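Local coordinates for cytidylate kinase-like family protein (PDB 3FDI) that is of unknown function but, as a cytidylate kinase-like member of the P-loop NTPase clan, probably binds nucleotides and may transfer phosphate between them, at residues Y174-I178 with M191-Y195. Sequence-based numbering, arbitrary orientation.
Sequences YDICI and MIIKY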
loop_
_atom_site.group_PDB
_atom_site.type_symbol
_atom_site.label_atom_id
_atom_site.label_comp_id
_atom_site.label_asym_id
_atom_site.label_seq_id
_atom_site.Cartn_x
_atom_site.Cartn_y
_atom_site.Cartn_z
ATOM N N TYR B 174 16.232 1.693 -1.536
ATOM C CA TYR B 174 17.467 2.460 -1.648
ATOM C C TYR B 174 18.568 2.025 -0.644
ATOM O O TYR B 174 18.303 1.383 0.335
ATOM C CB TYR B 174 17.144 3.952 -1.433
ATOM C CG TYR B 174 15.931 4.439 -2.238
ATOM C CD1 TYR B 174 14.682 4.408 -1.669
ATOM C CD2 TYR B 174 16.029 4.844 -3.561
ATOM C CE1 TYR B 174 13.537 4.770 -2.336
ATOM C CE2 TYR B 174 14.856 5.282 -4.282
ATOM C CZ TYR B 174 13.618 5.235 -3.632
ATOM O OH TYR B 174 12.410 5.624 -4.185
ATOM N N ASP B 175 19.806 2.405 -0.924
ATOM C CA ASP B 175 20.890 2.283 0.028
ATOM C C ASP B 175 20.910 3.287 1.139
ATOM O O ASP B 175 21.320 2.952 2.274
ATOM C CB ASP B 175 22.220 2.420 -0.711
ATOM C CG ASP B 175 22.413 1.306 -1.720
ATOM O OD1 ASP B 175 22.061 0.164 -1.379
ATOM O OD2 ASP B 175 22.857 1.561 -2.843
ATOM N N ILE B 176 20.524 4.514 0.810
ATOM C CA ILE B 176 20.438 5.622 1.751
ATOM C C ILE B 176 19.179 6.448 1.546
ATOM O O ILE B 176 18.807 6.699 0.438
ATOM C CB ILE B 176 21.554 6.627 1.534
ATOM C CG1 ILE B 176 22.876 5.950 1.291
ATOM C CG2 ILE B 176 21.680 7.506 2.749
ATOM C CD1 ILE B 176 23.954 6.898 0.840
ATOM N N CYS B 177 18.568 6.940 2.619
ATOM C CA CYS B 177 17.535 7.962 2.566
ATOM C C CYS B 177 17.915 8.998 3.560
ATOM O O CYS B 177 18.291 8.634 4.686
ATOM C CB CYS B 177 16.213 7.395 3.009
ATOM S SG CYS B 177 15.643 5.991 1.984
ATOM N N ILE B 178 17.787 10.273 3.194
ATOM C CA ILE B 178 18.161 11.373 4.081
ATOM C C ILE B 178 17.095 12.462 4.016
ATOM O O ILE B 178 16.709 12.907 2.896
ATOM C CB ILE B 178 19.537 11.938 3.711
ATOM C CG1 ILE B 178 20.575 10.806 3.692
ATOM C CG2 ILE B 178 19.982 12.929 4.760
ATOM C CD1 ILE B 178 21.961 11.226 3.180
HETATM N N MSE B 191 27.177 13.041 3.528
HETATM C CA MSE B 191 26.894 11.753 4.066
HETATM C C MSE B 191 26.813 10.707 2.951
HETATM O O MSE B 191 27.128 9.531 3.197
HETATM C CB MSE B 191 25.572 11.780 4.799
HETATM C CG MSE B 191 25.578 12.676 6.028
HETATM SE SE MSE B 191 23.784 12.893 6.744
HETATM C CE MSE B 191 23.449 11.043 7.200
ATOM N N ILE B 192 26.362 11.121 1.751
ATOM C CA ILE B 192 26.261 10.200 0.615
ATOM C C ILE B 192 27.663 9.887 0.132
ATOM O O ILE B 192 27.979 8.736 -0.195
ATOM C CB ILE B 192 25.383 10.784 -0.560
ATOM C CG1 ILE B 192 23.914 10.837 -0.124
ATOM C CG2 ILE B 192 25.545 9.943 -1.853
ATOM C CD1 ILE B 192 23.003 11.702 -0.990
ATOM N N ILE B 193 28.524 10.899 0.158
ATOM C CA ILE B 193 29.914 10.744 -0.274
ATOM C C ILE B 193 30.684 9.794 0.686
ATOM O O ILE B 193 31.507 8.951 0.272
ATOM C CB ILE B 193 30.629 12.114 -0.298
ATOM C CG1 ILE B 193 30.087 13.007 -1.409
ATOM C CG2 ILE B 193 32.160 11.928 -0.385
ATOM C CD1 ILE B 193 30.415 14.448 -1.159
ATOM N N LYS B 194 30.414 9.932 1.969
ATOM C CA LYS B 194 30.987 9.031 2.966
ATOM C C LYS B 194 30.523 7.601 2.727
ATOM O O LYS B 194 31.327 6.675 2.733
ATOM C CB LYS B 194 30.569 9.499 4.363
ATOM C CG LYS B 194 31.089 8.666 5.565
ATOM C CD LYS B 194 30.756 9.408 6.870
ATOM C CE LYS B 194 31.695 9.134 8.039
ATOM N NZ LYS B 194 33.091 9.611 7.899
ATOM N N TYR B 195 29.221 7.406 2.490
ATOM C CA TYR B 195 28.731 6.075 2.168
ATOM C C TYR B 195 29.528 5.491 0.987
ATOM O O TYR B 195 30.077 4.363 1.045
ATOM C CB TYR B 195 27.222 6.119 1.840
ATOM C CG TYR B 195 26.576 4.775 1.663
ATOM C CD1 TYR B 195 25.901 4.156 2.718
ATOM C CD2 TYR B 195 26.619 4.119 0.460
ATOM C CE1 TYR B 195 25.282 2.941 2.564
ATOM C CE2 TYR B 195 25.998 2.868 0.310
ATOM C CZ TYR B 195 25.332 2.304 1.378
ATOM O OH TYR B 195 24.717 1.078 1.261
#
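I176 lies along the ring of Y195, and this pair shows how a strand and the helix that follows it can be joined by side chains, with no hydrogen bond between 174-178 and 191-195. CG1 of I176 sits over one face of the Y195 ring, 3.9 Å from its centroid and 16° off the normal, a CH-pi contact. CD1 runs on past the ring toward its root and meets Y195 CG at 3.5 Å; the isoleucine chain heads for the helix while the tyrosine passes it the other way. With CG anti to the backbone N (chi1 -173°), Y195 sends its ring back along the strand toward D175, whose CB lies 3.5 Å from Y195 OH.

Toward the other end the fit is looser. I178 reaches the helix through CD1 alone, which touches I192 CG1 at 3.9 Å and M191 CB at 4.0 Å, M191 being a selenomethionine. I193 points away from the strand, on the partly exposed side, whereas every residue in the contact is buried.

The polar ends look to the second subunit: Y195 OH is hydrogen-bonded to K179 O of that chain, and D175 OD2 forms a salt bridge with its K182 as well as accepting from S120 N. A leucine in place of Y195 would probably leave the flank of I176 poorly covered and K179 O of the second subunit without this hydroxyl partner.

Strand 176-180 is outermost within this chain, and C177 continues the sheet antiparallel into the second subunit. Segment 191-195 runs nearly antiparallel to 176-178 (166°), and helix 185-197 packs beside helix 19-30 against a parallel sheet of strand order 2-3-1-4-5, as in P-loop nucleoside monophosphate kinases.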